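Local structure of probable polyketide synthase 1 (Dictyostelium discoideum, 2H84) at residues F15-G20 / I221-L226. The protein is a hybrid type I/type III polyketide synthase whose C-terminal type III domain, the part modelled here, condenses acyl and malonyl units into acylpyrones in vitro. Sequence-based numbering, arbitrary orientation.
Sequences FVLGIG and IEETPL
Leu226 lays its CD1 methyl over the backbone of strand 15-22 at Gly18, 3.5 Å from Gly18 CA, where no side chain stands between them. A chi1 of -65° sets CG of Leu226 beside its own backbone N, near Val16 O, and from there the CD1 branch continues to Gly18 and to Ile19 CG1 at 3.8 Å. This is the close-packed end, buried and walled by helix 335-345 through Ile338 and Arg345. Here the backbones are joined by a single hydrogen bond, Leu226 N to Val16 O, 2.9 Å long and fairly straight at 154°, just before the loop runs into strand 227-236. On the other flank of strand 15-22, a classic beta bulge sets Leu17 and Gly18 together against Ile214 of strand 209-216.

One residue back, Pro225 is partly exposed: its CB rests 3.8 Å from Phe15 CD2, and its CG lies 3.9 Å from Leu17 CD2, with Pro225 and Leu17 running alongside each other in the same direction. Thr224 turns away on the solvent side. Before it in the chain, the carboxylate of Glu223 meets Leu17 CD1, with OE2 at 3.3 Å; OE1 takes a salt bridge from Arg178 and a hydrogen bond from Arg220 N, while OE2 is hydrogen-bonded to Trp110 NE1. An alanine at Leu17 would probably open a gap between Pro225 CG and the Glu223 carboxylate, where the leucine methyls now sit.

Away from the predicted active-site cysteine, the contact joins the incoming loop to the thiolase-fold sheet by apolar packing and one backbone bond, while the charge of Glu223 is probably balanced chiefly by Arg178.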
loop_
_atom_site.group_PDB
_atom_site.type_symbol
_atom_site.label_atom_id
_atom_site.label_comp_id
_atom_site.label_asym_id
_atom_site.label_seq_id
_atom_site.Cartn_x
_atom_site.Cartn_y
_atom_site.Cartn_z
ATOM N N PHE A 15 -8.921 -8.709 -18.513
ATOM C CA PHE A 15 -10.140 -8.007 -18.927
ATOM C C PHE A 15 -10.857 -7.421 -17.722
ATOM O O PHE A 15 -10.904 -8.045 -16.667
ATOM C CB PHE A 15 -11.133 -8.956 -19.601
ATOM C CG PHE A 15 -10.788 -9.312 -21.005
ATOM C CD1 PHE A 15 -9.795 -10.254 -21.281
ATOM C CD2 PHE A 15 -11.453 -8.702 -22.061
ATOM C CE1 PHE A 15 -9.475 -10.586 -22.593
ATOM C CE2 PHE A 15 -11.142 -9.024 -23.372
ATOM C CZ PHE A 15 -10.148 -9.968 -23.639
ATOM N N VAL A 16 -11.431 -6.236 -17.873
ATOM C CA VAL A 16 -12.178 -5.620 -16.784
ATOM C C VAL A 16 -13.560 -6.243 -16.945
ATOM O O VAL A 16 -14.244 -5.964 -17.932
ATOM C CB VAL A 16 -12.297 -4.107 -16.992
ATOM C CG1 VAL A 16 -13.038 -3.515 -15.974
ATOM C CG2 VAL A 16 -11.048 -3.481 -16.897
ATOM N N LEU A 17 -13.974 -7.072 -15.989
ATOM C CA LEU A 17 -15.258 -7.767 -16.070
ATOM C C LEU A 17 -16.465 -7.111 -15.383
ATOM O O LEU A 17 -17.589 -7.619 -15.468
ATOM C CB LEU A 17 -15.076 -9.192 -15.542
ATOM C CG LEU A 17 -13.928 -9.972 -16.187
ATOM C CD1 LEU A 17 -13.736 -11.287 -15.466
ATOM C CD2 LEU A 17 -14.222 -10.201 -17.651
ATOM N N GLY A 18 -16.237 -5.990 -14.711
ATOM C CA GLY A 18 -17.333 -5.306 -14.051
ATOM C C GLY A 18 -16.862 -4.079 -13.299
ATOM O O GLY A 18 -15.734 -4.048 -12.817
ATOM N N ILE A 19 -17.718 -3.066 -13.200
ATOM C CA ILE A 19 -17.366 -1.839 -12.493
ATOM C C ILE A 19 -18.541 -1.314 -11.679
ATOM O O ILE A 19 -19.701 -1.469 -12.056
ATOM C CB ILE A 19 -16.973 -0.723 -13.453
ATOM C CG1 ILE A 19 -15.971 -1.239 -14.484
ATOM C CG2 ILE A 19 -16.392 0.439 -12.667
ATOM C CD1 ILE A 19 -15.766 -0.280 -15.641
ATOM N N GLY A 20 -18.237 -0.676 -10.561
ATOM C CA GLY A 20 -19.291 -0.129 -9.736
ATOM C C GLY A 20 -18.750 1.070 -8.999
ATOM O O GLY A 20 -17.583 1.088 -8.601
ATOM N N ILE A 221 -17.946 -18.185 -19.498
ATOM C CA ILE A 221 -19.278 -18.299 -20.107
ATOM C C ILE A 221 -20.325 -17.261 -19.736
ATOM O O ILE A 221 -21.041 -16.768 -20.608
ATOM C CB ILE A 221 -19.936 -19.626 -19.780
ATOM C CG1 ILE A 221 -18.918 -20.633 -19.330
ATOM C CG2 ILE A 221 -20.456 -20.227 -20.949
ATOM C CD1 ILE A 221 -19.491 -22.028 -19.254
ATOM N N GLU A 222 -20.433 -16.943 -18.450
ATOM C CA GLU A 222 -21.452 -15.995 -18.011
ATOM C C GLU A 222 -20.917 -14.591 -17.738
ATOM O O GLU A 222 -21.635 -13.724 -17.227
ATOM C CB GLU A 222 -22.147 -16.537 -16.755
ATOM C CG GLU A 222 -22.485 -18.026 -16.793
ATOM C CD GLU A 222 -23.514 -18.396 -17.853
ATOM O OE1 GLU A 222 -23.996 -19.542 -17.838
ATOM O OE2 GLU A 222 -23.858 -17.559 -18.712
ATOM N N GLU A 223 -19.651 -14.371 -18.069
ATOM C CA GLU A 223 -19.051 -13.065 -17.863
ATOM C C GLU A 223 -19.151 -12.251 -19.138
ATOM O O GLU A 223 -18.965 -12.772 -20.236
ATOM C CB GLU A 223 -17.585 -13.201 -17.462
ATOM C CG GLU A 223 -17.371 -14.037 -16.228
ATOM C CD GLU A 223 -15.938 -14.017 -15.779
ATOM O OE1 GLU A 223 -15.064 -14.217 -16.640
ATOM O OE2 GLU A 223 -15.678 -13.810 -14.576
ATOM N N THR A 224 -19.447 -10.969 -18.985
ATOM C CA THR A 224 -19.572 -10.081 -20.124
ATOM C C THR A 224 -18.549 -8.943 -20.002
ATOM O O THR A 224 -18.814 -7.904 -19.399
ATOM C CB THR A 224 -21.025 -9.551 -20.222
ATOM O OG1 THR A 224 -21.020 -8.137 -20.422
ATOM C CG2 THR A 224 -21.799 -9.883 -18.956
ATOM N N PRO A 225 -17.348 -9.144 -20.572
ATOM C CA PRO A 225 -16.214 -8.214 -20.583
ATOM C C PRO A 225 -16.558 -6.779 -20.962
ATOM O O PRO A 225 -17.406 -6.537 -21.822
ATOM C CB PRO A 225 -15.256 -8.858 -21.575
ATOM C CG PRO A 225 -15.502 -10.299 -21.377
ATOM C CD PRO A 225 -17.009 -10.364 -21.318
ATOM N N LEU A 226 -15.876 -5.835 -20.316
ATOM C CA LEU A 226 -16.089 -4.411 -20.552
ATOM C C LEU A 226 -14.927 -3.765 -21.304
ATOM O O LEU A 226 -15.144 -3.009 -22.250
ATOM C CB LEU A 226 -16.315 -3.692 -19.218
ATOM C CG LEU A 226 -17.577 -4.095 -18.452
ATOM C CD1 LEU A 226 -17.551 -3.520 -17.041
ATOM C CD2 LEU A 226 -18.792 -3.607 -19.206
#